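Local structure of capsular polysaccharide export system protein KpsC (Thermosulfurimonas dismutans, 6MGB) at residues D163-Y166 against G167-S170; V233-L236 against S237-R241; S247-G250 against F251-L254. The protein probably transfers Kdo in beta-linkage from a CMP-activated donor during synthesis of the glycolipid that carries bacterial capsular polysaccharide. All coordinates share one frame; numbering follows the deposited sequence.

Interaction 1: residues D163-Y166 against G167-S170; sequences DQTY and GDMS. With C5P (cytidine-5'-monophosphate), chain D.
Thr165 and Asp168 close a type II beta turn, Asp168 N donating to Thr165 O at 3.1 Å, with Gly167 at a corner where a side chain would jam against the Tyr166 carbonyl. With CG turned anti to the backbone N (chi1 -172°), the carboxylate of Asp168 reaches back to Gln164, and Asp168 OD2 accepts from Gln164 NE2 at 2.9 Å; the donor stands 49° above the carboxylate plane, while OD2 lies within the plane of the amide. The same NE2 also bonds to Ser246, which binds the hydroxyl of Ser170. Asp168 is the N-cap of helix 169-172, its OD1 accepting from Ser170 N at 3.0 Å, so one carboxylate holds the Gln164 amide and caps the helix. A water 2.8 Å from Asp168 OD2 accepts from Thr165 N and lies 2.7 Å from O1P of the cytidine monophosphate; it can donate to either, though acceptors within reach outnumber its protons. Upstream, Asp163 O receives cytosine N4 at 2.9 Å, and backbone N-H groups of Leu214 and Ala215 hold the Asp163 carboxylate. A loop leaving a parallel strand to meet the base directly and the phosphate through a water is consistent with a GT-B nucleotide-binding domain.

Interaction 2: residues V233-L236 against S237-R241; sequences VDLL and SHFDR
Ser237 and His238 fold back on Asp234 and Leu235 where helix 232-236 runs out into a type I beta turn, Leu236 to Phe239, on the way to strand 241-244 of the Rossmann-like domain. Such a helix end illustrates how the last carbonyls, lacking a further turn above them, find donors in the chain that follows. Phe239 N reaches Leu236 O at 3.1 Å and His238 N reaches Leu235 O at 3.2 Å, each standing about 50° above the carbonyl plane. Ser237 adds its hydroxyl: OG, between its own N and carbonyl carbon (chi1 73°), donates to Asp234 O at 2.7 Å.

The side chain of His238 can be traced outward. Its CB rests on Leu235 O; from there CG points the ring back over the last turn, and His238 CD2 comes 3.3 Å from Asp234 O with the ring edge toward the backbone. At the tip, His238 NE2 meets a water at 3.0 Å lying in the ring plane, and that water donates to Asp234 OD1. With an alanine in its place, the water would probably lose its ring partner and a gap would open beside Phe152, whose ring meets the imidazole. The other oxygen of Asp234, OD2, is taken by Val147 N. Phe239 turns its ring edge to the helix as well, and Phe152 meets its ring too, steeply inclined. Leu235 O lies in the plane of the Phe239 ring, 3.4 Å from CD2, while Leu235 CD1 touches the neighbouring CE2 at 4.2 Å.

Interaction 3: residues S247-G250 against F251-L254; sequences SQMG and FEGL. With C5P (cytidine-5'-monophosphate), chain D.
Met249 CG stands anti to the backbone N (chi1 -173°), whereas Glu252 CG swings to the other side, beside its N (chi1 -68°); both chains then run extended and cross at about a right angle, Met249 CG lying 4.1 Å from Glu252 OE1. Side chains of the N-cap and the first two turns thus converge on one nucleotide. Glu252 N bonds to Gln248 O at 3.2 Å, in the carbonyl plane, which sets the two residues on one flank of helix 248-255, their amide and carboxylate planes nearly perpendicular. Ser247 is the N-cap: OG accepts from Met249 N and donates to O1P of the cytidine monophosphate at 2.8 Å. A second phosphate oxygen, O3P, is met almost straight on by Gln248 N at 2.8 Å (N-H...O 173°), where the helix end would be expected to favour the negative charge. Glu252 grips the ribose with both oxygens, OE1 receiving O2' at 2.9 Å and OE2 receiving O3' in a weaker bond. Met249 lays SD against the cytosine, 3.4 Å from N3. The Gln248 amide passes alongside the ribose and is fixed by Phe76 O and Lys140. Phosphate at the N-terminus of a helix and a glutamate on the ribose diol one turn later are consistent with the nucleotide-binding site of GT-B glycosyltransferases, in which the C-terminal Rossmann-like domain commonly holds the donor.

In the fold
Interactions 1 and 3 both touch the cytidine monophosphate, from the loop after strand 158-162 and from helix 248-255, which follows strand 241-244, the neighbour of 158-162 in one parallel sheet; their centres are 14 Å apart, and Gln164 OE1 packs 3.3 Å from Ser247 N where they meet. Lys200 and His202, at the end of the strand on the other side of 158-162, add further bonds to the ligand. Interaction 2 forms the second layer: its centre lies 11 Å from that of interaction 3, with Leu236 CG packing 3.8 Å from Met249 CE, behind the Met249 side chain that packs on the cytosine. Interactions 1 and 2 do not touch, their nearest atoms being about 9 Å apart.

Interaction 1: residues D163-Y166 against G167-S170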
ATOM      1  N   ASP A 163     -11.865  -7.434   0.469  1.00 20.29           N
ATOM      2  CA  ASP A 163     -11.963  -7.513  -0.980  1.00 24.07           C
ATOM      3  C   ASP A 163     -11.065  -6.450  -1.604  1.00 27.16           C
ATOM      4  O   ASP A 163     -10.703  -5.457  -0.969  1.00 24.96           O
ATOM      5  CB  ASP A 163     -13.411  -7.326  -1.443  1.00 27.03           C
ATOM      6  CG  ASP A 163     -13.642  -7.824  -2.861  1.00 27.55           C
ATOM      7  OD1 ASP A 163     -12.806  -8.599  -3.370  1.00 22.30           O
ATOM      8  OD2 ASP A 163     -14.665  -7.443  -3.473  1.00 26.07           O
ATOM      9  N   GLN A 164     -10.700  -6.672  -2.864  1.00 19.64           N
ATOM     10  CA  GLN A 164      -9.811  -5.775  -3.586  1.00 22.13           C
ATOM     11  C   GLN A 164     -10.427  -5.429  -4.936  1.00 27.41           C
ATOM     12  O   GLN A 164     -11.495  -5.931  -5.306  1.00 27.53           O
ATOM     13  CB  GLN A 164      -8.421  -6.402  -3.742  1.00 25.67           C
ATOM     14  CG  GLN A 164      -7.643  -6.439  -2.438  1.00 24.82           C
ATOM     15  CD  GLN A 164      -6.390  -7.284  -2.523  1.00 28.05           C
ATOM     16  OE1 GLN A 164      -6.295  -8.339  -1.896  1.00 24.84           O
ATOM     17  NE2 GLN A 164      -5.417  -6.822  -3.298  1.00 25.63           N
ATOM     18  N   THR A 165      -9.755  -4.544  -5.667  1.00 29.76           N
ATOM     19  CA  THR A 165     -10.234  -4.086  -6.963  1.00 31.51           C
ATOM     20  C   THR A 165      -9.689  -4.982  -8.064  1.00 28.02           C
ATOM     21  O   THR A 165      -8.515  -5.362  -8.049  1.00 25.90           O
ATOM     22  CB  THR A 165      -9.808  -2.641  -7.229  1.00 30.33           C
ATOM     23  OG1 THR A 165      -8.380  -2.572  -7.330  1.00 33.65           O
ATOM     24  CG2 THR A 165     -10.282  -1.722  -6.115  1.00 30.40           C
ATOM     25  N   TYR A 166     -10.543  -5.312  -9.026  1.00 27.69           N
ATOM     26  CA  TYR A 166     -10.081  -6.121 -10.140  1.00 29.36           C
ATOM     27  C   TYR A 166      -9.020  -5.363 -10.927  1.00 30.92           C
ATOM     28  O   TYR A 166      -9.147  -4.161 -11.178  1.00 28.18           O
ATOM     29  CB  TYR A 166     -11.244  -6.511 -11.051  1.00 44.57           C
ATOM     30  CG  TYR A 166     -10.822  -7.543 -12.058  1.00 56.72           C
ATOM     31  CD1 TYR A 166     -10.981  -8.898 -11.806  1.00 53.86           C
ATOM     32  CD2 TYR A 166     -10.219  -7.166 -13.241  1.00 69.49           C
ATOM     33  CE1 TYR A 166     -10.572  -9.843 -12.725  1.00 48.65           C
ATOM     34  CE2 TYR A 166      -9.807  -8.101 -14.163  1.00 70.47           C
ATOM     35  CZ  TYR A 166      -9.981  -9.435 -13.900  1.00 63.29           C
ATOM     36  OH  TYR A 166      -9.569 -10.357 -14.832  1.00 77.56           O
ATOM     37  N   GLY A 167      -7.964  -6.075 -11.312  1.00 37.49           N
ATOM     38  CA  GLY A 167      -6.824  -5.468 -11.962  1.00 38.59           C
ATOM     39  C   GLY A 167      -5.720  -5.033 -11.025  1.00 36.02           C
ATOM     40  O   GLY A 167      -4.694  -4.525 -11.496  1.00 35.18           O
ATOM     41  N   ASP A 168      -5.894  -5.217  -9.717  1.00 30.03           N
ATOM     42  CA  ASP A 168      -4.881  -4.860  -8.733  1.00 28.28           C
ATOM     43  C   ASP A 168      -3.613  -5.671  -8.967  1.00 22.16           C
ATOM     44  O   ASP A 168      -3.609  -6.890  -8.776  1.00 24.48           O
ATOM     45  CB  ASP A 168      -5.432  -5.093  -7.323  1.00 28.44           C
ATOM     46  CG  ASP A 168      -4.522  -4.565  -6.236  1.00 34.58           C
ATOM     47  OD1 ASP A 168      -3.377  -4.165  -6.538  1.00 30.08           O
ATOM     48  OD2 ASP A 168      -4.962  -4.547  -5.067  1.00 28.77           O
ATOM     49  N   MET A 169      -2.532  -5.004  -9.385  1.00 25.23           N
ATOM     50  CA  MET A 169      -1.291  -5.708  -9.690  1.00 25.17           C
ATOM     51  C   MET A 169      -0.718  -6.426  -8.477  1.00 27.67           C
ATOM     52  O   MET A 169       0.045  -7.383  -8.644  1.00 28.89           O
ATOM     53  CB  MET A 169      -0.244  -4.735 -10.242  1.00 29.82           C
ATOM     54  CG  MET A 169      -0.596  -4.101 -11.583  1.00 29.09           C
ATOM     55  SD  MET A 169      -0.734  -5.273 -12.955  1.00 28.04           S
ATOM     56  CE  MET A 169       0.856  -6.097 -12.923  1.00 33.62           C
ATOM     57  N   SER A 170      -1.054  -5.990  -7.260  1.00 26.01           N
ATOM     58  CA  SER A 170      -0.499  -6.626  -6.071  1.00 26.17           C
ATOM     59  C   SER A 170      -0.992  -8.056  -5.890  1.00 29.30           C
ATOM     60  O   SER A 170      -0.407  -8.798  -5.094  1.00 26.74           O
ATOM     61  CB  SER A 170      -0.836  -5.804  -4.826  1.00 23.15           C
ATOM     62  OG  SER A 170      -2.204  -5.929  -4.479  1.00 25.77           O
TER
HETATM   63  O3P C5P D 403      -4.221  -2.196  -1.237  1.00 28.48           O
HETATM   64  P   C5P D 403      -5.650  -1.784  -1.507  1.00 23.36           P
HETATM   65  O1P C5P D 403      -6.524  -3.034  -1.535  1.00 25.25           O
HETATM   66  O2P C5P D 403      -5.941  -0.960  -2.745  1.00 24.71           O
HETATM   67  O5' C5P D 403      -6.097  -0.937  -0.238  1.00 28.26           O
HETATM   68  C5' C5P D 403      -5.813   0.450  -0.134  1.00 26.06           C
HETATM   69  C4' C5P D 403      -6.458   1.034   1.097  1.00 25.17           C
HETATM   70  O4' C5P D 403      -7.891   1.123   0.886  1.00 26.94           O
HETATM   71  C3' C5P D 403      -6.317   0.200   2.363  1.00 27.41           C
HETATM   72  O3' C5P D 403      -5.092   0.433   3.037  1.00 26.76           O
HETATM   73  C2' C5P D 403      -7.539   0.606   3.178  1.00 27.54           C
HETATM   74  O2' C5P D 403      -7.318   1.831   3.862  1.00 27.00           O
HETATM   75  C1' C5P D 403      -8.582   0.832   2.082  1.00 29.63           C
HETATM   76  N1  C5P D 403      -9.419  -0.370   1.856  1.00 25.33           N
HETATM   77  C2  C5P D 403     -10.798  -0.453   2.435  1.00 31.77           C
HETATM   78  N3  C5P D 403     -11.640  -1.679   2.198  1.00 28.07           N
HETATM   79  C4  C5P D 403     -11.124  -2.789   1.403  1.00 24.42           C
HETATM   80  C5  C5P D 403      -9.751  -2.706   0.827  1.00 23.07           C
HETATM   81  C6  C5P D 403      -8.912  -1.481   1.064  1.00 21.83           C
HETATM   82  O2  C5P D 403     -11.222   0.443   3.079  1.00 29.72           O
HETATM   83  N4  C5P D 403     -11.939  -3.979   1.175  1.00 27.17           N
HETATM   84  O   HOH W   1      -7.343  -3.379  -4.125  1.00 29.81           O

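Interaction 2: residues V233-L236 against S237-R241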
ATOM      1  N   VAL A 233      -9.957   1.501   9.634  1.00 30.35           N
ATOM      2  CA  VAL A 233      -9.339   1.145  10.906  1.00 34.61           C
ATOM      3  C   VAL A 233     -10.378   1.091  12.023  1.00 30.68           C
ATOM      4  O   VAL A 233     -10.205   0.354  12.999  1.00 32.63           O
ATOM      5  CB  VAL A 233      -8.192   2.114  11.242  1.00 44.86           C
ATOM      6  CG1 VAL A 233      -7.097   2.020  10.193  1.00 48.54           C
ATOM      7  CG2 VAL A 233      -8.692   3.532  11.346  1.00 53.84           C
ATOM      8  N   ASP A 234     -11.466   1.853  11.905  1.00 33.08           N
ATOM      9  CA  ASP A 234     -12.586   1.680  12.826  1.00 29.82           C
ATOM     10  C   ASP A 234     -13.250   0.326  12.613  1.00 36.45           C
ATOM     11  O   ASP A 234     -13.545  -0.395  13.572  1.00 33.24           O
ATOM     12  CB  ASP A 234     -13.600   2.810  12.641  1.00 34.13           C
ATOM     13  CG  ASP A 234     -14.617   2.868  13.763  1.00 39.98           C
ATOM     14  OD1 ASP A 234     -14.356   2.288  14.839  1.00 59.55           O
ATOM     15  OD2 ASP A 234     -15.682   3.491  13.569  1.00 46.66           O
ATOM     16  N   LEU A 235     -13.487  -0.039  11.351  1.00 31.89           N
ATOM     17  CA  LEU A 235     -14.074  -1.339  11.050  1.00 26.78           C
ATOM     18  C   LEU A 235     -13.211  -2.471  11.592  1.00 26.15           C
ATOM     19  O   LEU A 235     -13.727  -3.443  12.157  1.00 30.87           O
ATOM     20  CB  LEU A 235     -14.259  -1.487   9.538  1.00 27.51           C
ATOM     21  CG  LEU A 235     -14.912  -2.780   9.048  1.00 25.36           C
ATOM     22  CD1 LEU A 235     -16.342  -2.897   9.553  1.00 31.30           C
ATOM     23  CD2 LEU A 235     -14.871  -2.852   7.529  1.00 30.93           C
ATOM     24  N   LEU A 236     -11.891  -2.361  11.429  1.00 26.57           N
ATOM     25  CA  LEU A 236     -10.997  -3.436  11.844  1.00 27.23           C
ATOM     26  C   LEU A 236     -11.037  -3.664  13.348  1.00 36.82           C
ATOM     27  O   LEU A 236     -10.823  -4.790  13.810  1.00 36.16           O
ATOM     28  CB  LEU A 236      -9.569  -3.123  11.397  1.00 27.07           C
ATOM     29  CG  LEU A 236      -9.297  -3.306   9.902  1.00 25.69           C
ATOM     30  CD1 LEU A 236      -8.017  -2.590   9.501  1.00 32.15           C
ATOM     31  CD2 LEU A 236      -9.210  -4.785   9.562  1.00 39.39           C
ATOM     32  N   SER A 237     -11.315  -2.618  14.131  1.00 32.62           N
ATOM     33  CA  SER A 237     -11.305  -2.752  15.583  1.00 32.99           C
ATOM     34  C   SER A 237     -12.342  -3.749  16.084  1.00 39.71           C
ATOM     35  O   SER A 237     -12.244  -4.204  17.229  1.00 36.78           O
ATOM     36  CB  SER A 237     -11.551  -1.392  16.239  1.00 41.42           C
ATOM     37  OG  SER A 237     -12.904  -0.996  16.101  1.00 38.63           O
ATOM     38  N   HIS A 238     -13.331  -4.097  15.263  1.00 36.26           N
ATOM     39  CA  HIS A 238     -14.402  -4.997  15.671  1.00 33.17           C
ATOM     40  C   HIS A 238     -14.105  -6.456  15.356  1.00 32.96           C
ATOM     41  O   HIS A 238     -14.981  -7.307  15.545  1.00 36.40           O
ATOM     42  CB  HIS A 238     -15.712  -4.586  15.001  1.00 30.89           C
ATOM     43  CG  HIS A 238     -16.225  -3.256  15.453  1.00 38.48           C
ATOM     44  ND1 HIS A 238     -17.068  -3.113  16.534  1.00 40.99           N
ATOM     45  CD2 HIS A 238     -16.013  -2.009  14.974  1.00 40.69           C
ATOM     46  CE1 HIS A 238     -17.354  -1.835  16.701  1.00 36.72           C
ATOM     47  NE2 HIS A 238     -16.726  -1.143  15.767  1.00 44.55           N
ATOM     48  N   PHE A 239     -12.902  -6.765  14.880  1.00 30.67           N
ATOM     49  CA  PHE A 239     -12.519  -8.127  14.555  1.00 31.34           C
ATOM     50  C   PHE A 239     -11.176  -8.442  15.199  1.00 30.40           C
ATOM     51  O   PHE A 239     -10.385  -7.549  15.507  1.00 32.32           O
ATOM     52  CB  PHE A 239     -12.432  -8.344  13.035  1.00 34.96           C
ATOM     53  CG  PHE A 239     -13.721  -8.084  12.309  1.00 27.96           C
ATOM     54  CD1 PHE A 239     -14.600  -9.120  12.034  1.00 26.88           C
ATOM     55  CD2 PHE A 239     -14.053  -6.804  11.897  1.00 37.28           C
ATOM     56  CE1 PHE A 239     -15.787  -8.883  11.365  1.00 31.19           C
ATOM     57  CE2 PHE A 239     -15.239  -6.560  11.228  1.00 36.10           C
ATOM     58  CZ  PHE A 239     -16.107  -7.601  10.963  1.00 26.92           C
ATOM     59  N   ASP A 240     -10.939  -9.733  15.414  1.00 30.38           N
ATOM     60  CA  ASP A 240      -9.633 -10.224  15.835  1.00 27.83           C
ATOM     61  C   ASP A 240      -8.856 -10.883  14.708  1.00 30.33           C
ATOM     62  O   ASP A 240      -7.620 -10.875  14.736  1.00 31.27           O
ATOM     63  CB  ASP A 240      -9.786 -11.233  16.978  1.00 39.19           C
ATOM     64  CG  ASP A 240     -10.398 -10.619  18.221  1.00 46.55           C
ATOM     65  OD1 ASP A 240     -10.160  -9.420  18.473  1.00 44.65           O
ATOM     66  OD2 ASP A 240     -11.115 -11.338  18.947  1.00 49.95           O
ATOM     67  N   ARG A 241      -9.551 -11.441  13.717  1.00 28.39           N
ATOM     68  CA  ARG A 241      -8.935 -12.229  12.658  1.00 29.61           C
ATOM     69  C   ARG A 241      -9.344 -11.664  11.306  1.00 26.65           C
ATOM     70  O   ARG A 241     -10.540 -11.516  11.029  1.00 26.50           O
ATOM     71  CB  ARG A 241      -9.350 -13.699  12.781  1.00 30.55           C
ATOM     72  CG  ARG A 241      -8.856 -14.595  11.667  1.00 38.66           C
ATOM     73  CD  ARG A 241      -9.181 -16.049  11.966  1.00 46.41           C
ATOM     74  NE  ARG A 241      -8.309 -16.609  12.995  1.00 38.92           N
ATOM     75  CZ  ARG A 241      -8.456 -17.819  13.526  1.00 47.33           C
ATOM     76  NH1 ARG A 241      -9.450 -18.605  13.135  1.00 45.24           N
ATOM     77  NH2 ARG A 241      -7.609 -18.243  14.453  1.00 43.63           N
TER
HETATM   78  O   HOH W   2     -16.844   1.796  16.030  1.00 41.34           O

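Interaction 3: residues S247-G250 against F251-L254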
ATOM      1  N   SER A 247      -4.043  -6.946   0.106  1.00 19.68           N
ATOM      2  CA  SER A 247      -4.465  -5.566   0.298  1.00 24.59           C
ATOM      3  C   SER A 247      -3.602  -4.856   1.339  1.00 22.60           C
ATOM      4  O   SER A 247      -3.151  -5.452   2.321  1.00 24.19           O
ATOM      5  CB  SER A 247      -5.930  -5.520   0.731  1.00 27.86           C
ATOM      6  OG  SER A 247      -6.329  -4.198   1.046  1.00 25.64           O
ATOM      7  N   GLN A 248      -3.386  -3.555   1.121  1.00 25.56           N
ATOM      8  CA  GLN A 248      -2.735  -2.734   2.137  1.00 20.98           C
ATOM      9  C   GLN A 248      -3.534  -2.723   3.432  1.00 22.73           C
ATOM     10  O   GLN A 248      -2.971  -2.499   4.509  1.00 26.74           O
ATOM     11  CB  GLN A 248      -2.548  -1.304   1.625  1.00 24.90           C
ATOM     12  CG  GLN A 248      -1.940  -0.347   2.648  1.00 24.45           C
ATOM     13  CD  GLN A 248      -1.794   1.063   2.113  1.00 24.29           C
ATOM     14  OE1 GLN A 248      -1.747   1.279   0.902  1.00 26.38           O
ATOM     15  NE2 GLN A 248      -1.732   2.033   3.016  1.00 28.56           N
ATOM     16  N   MET A 249      -4.846  -2.955   3.352  1.00 25.85           N
ATOM     17  CA  MET A 249      -5.665  -2.977   4.556  1.00 21.85           C
ATOM     18  C   MET A 249      -5.249  -4.099   5.496  1.00 22.03           C
ATOM     19  O   MET A 249      -5.522  -4.020   6.698  1.00 21.55           O
ATOM     20  CB  MET A 249      -7.142  -3.109   4.179  1.00 25.30           C
ATOM     21  CG  MET A 249      -8.098  -2.970   5.350  1.00 44.83           C
ATOM     22  SD  MET A 249      -9.805  -2.741   4.811  1.00 34.56           S
ATOM     23  CE  MET A 249     -10.667  -2.791   6.378  1.00 31.74           C
ATOM     24  N   GLY A 250      -4.592  -5.138   4.975  1.00 24.67           N
ATOM     25  CA  GLY A 250      -4.033  -6.159   5.846  1.00 24.43           C
ATOM     26  C   GLY A 250      -2.952  -5.612   6.757  1.00 28.80           C
ATOM     27  O   GLY A 250      -2.862  -5.989   7.928  1.00 27.13           O
ATOM     28  N   PHE A 251      -2.115  -4.712   6.235  1.00 26.25           N
ATOM     29  CA  PHE A 251      -1.101  -4.088   7.079  1.00 26.12           C
ATOM     30  C   PHE A 251      -1.734  -3.129   8.077  1.00 24.85           C
ATOM     31  O   PHE A 251      -1.273  -3.023   9.219  1.00 25.65           O
ATOM     32  CB  PHE A 251      -0.069  -3.359   6.223  1.00 21.31           C
ATOM     33  CG  PHE A 251       1.099  -2.842   7.012  1.00 24.60           C
ATOM     34  CD1 PHE A 251       1.955  -3.724   7.652  1.00 28.46           C
ATOM     35  CD2 PHE A 251       1.338  -1.483   7.121  1.00 30.53           C
ATOM     36  CE1 PHE A 251       3.029  -3.259   8.386  1.00 29.88           C
ATOM     37  CE2 PHE A 251       2.413  -1.011   7.853  1.00 34.46           C
ATOM     38  CZ  PHE A 251       3.259  -1.902   8.486  1.00 28.33           C
ATOM     39  N   GLU A 252      -2.786  -2.418   7.666  1.00 25.46           N
ATOM     40  CA  GLU A 252      -3.500  -1.561   8.607  1.00 24.07           C
ATOM     41  C   GLU A 252      -4.076  -2.381   9.756  1.00 27.72           C
ATOM     42  O   GLU A 252      -4.092  -1.929  10.906  1.00 33.07           O
ATOM     43  CB  GLU A 252      -4.595  -0.785   7.878  1.00 25.30           C
ATOM     44  CG  GLU A 252      -4.036   0.241   6.908  1.00 28.54           C
ATOM     45  CD  GLU A 252      -5.107   0.988   6.143  1.00 32.28           C
ATOM     46  OE1 GLU A 252      -6.291   0.596   6.223  1.00 33.59           O
ATOM     47  OE2 GLU A 252      -4.759   1.972   5.456  1.00 28.46           O
ATOM     48  N   GLY A 253      -4.539  -3.597   9.464  1.00 27.83           N
ATOM     49  CA  GLY A 253      -4.956  -4.492  10.531  1.00 29.08           C
ATOM     50  C   GLY A 253      -3.792  -4.956  11.385  1.00 26.87           C
ATOM     51  O   GLY A 253      -3.897  -5.025  12.613  1.00 29.91           O
ATOM     52  N   LEU A 254      -2.662  -5.278  10.750  1.00 30.51           N
ATOM     53  CA  LEU A 254      -1.474  -5.672  11.500  1.00 31.71           C
ATOM     54  C   LEU A 254      -1.029  -4.557  12.441  1.00 28.20           C
ATOM     55  O   LEU A 254      -0.627  -4.817  13.581  1.00 25.86           O
ATOM     56  CB  LEU A 254      -0.349  -6.040  10.531  1.00 41.84           C
ATOM     57  CG  LEU A 254       0.722  -7.024  11.006  1.00 44.60           C
ATOM     58  CD1 LEU A 254       0.132  -8.403  11.255  1.00 33.70           C
ATOM     59  CD2 LEU A 254       1.838  -7.108   9.977  1.00 37.87           C
TER
HETATM   60  O3P C5P D 403      -4.221  -2.196  -1.237  1.00 28.48           O
HETATM   61  P   C5P D 403      -5.650  -1.784  -1.507  1.00 23.36           P
HETATM   62  O1P C5P D 403      -6.524  -3.034  -1.535  1.00 25.25           O
HETATM   63  O2P C5P D 403      -5.941  -0.960  -2.745  1.00 24.71           O
HETATM   64  O5' C5P D 403      -6.097  -0.937  -0.238  1.00 28.26           O
HETATM   65  C5' C5P D 403      -5.813   0.450  -0.134  1.00 26.06           C
HETATM   66  C4' C5P D 403      -6.458   1.034   1.097  1.00 25.17           C
HETATM   67  O4' C5P D 403      -7.891   1.123   0.886  1.00 26.94           O
HETATM   68  C3' C5P D 403      -6.317   0.200   2.363  1.00 27.41           C
HETATM   69  O3' C5P D 403      -5.092   0.433   3.037  1.00 26.76           O
HETATM   70  C2' C5P D 403      -7.539   0.606   3.178  1.00 27.54           C
HETATM   71  O2' C5P D 403      -7.318   1.831   3.862  1.00 27.00           O
HETATM   72  C1' C5P D 403      -8.582   0.832   2.082  1.00 29.63           C
HETATM   73  N1  C5P D 403      -9.419  -0.370   1.856  1.00 25.33           N
HETATM   74  C2  C5P D 403     -10.798  -0.453   2.435  1.00 31.77           C
HETATM   75  N3  C5P D 403     -11.640  -1.679   2.198  1.00 28.07           N
HETATM   76  C4  C5P D 403     -11.124  -2.789   1.403  1.00 24.42           C
HETATM   77  C5  C5P D 403      -9.751  -2.706   0.827  1.00 23.07           C
HETATM   78  C6  C5P D 403      -8.912  -1.481   1.064  1.00 21.83           C
HETATM   79  O2  C5P D 403     -11.222   0.443   3.079  1.00 29.72           O
HETATM   80  N4  C5P D 403     -11.939  -3.979   1.175  1.00 27.17           N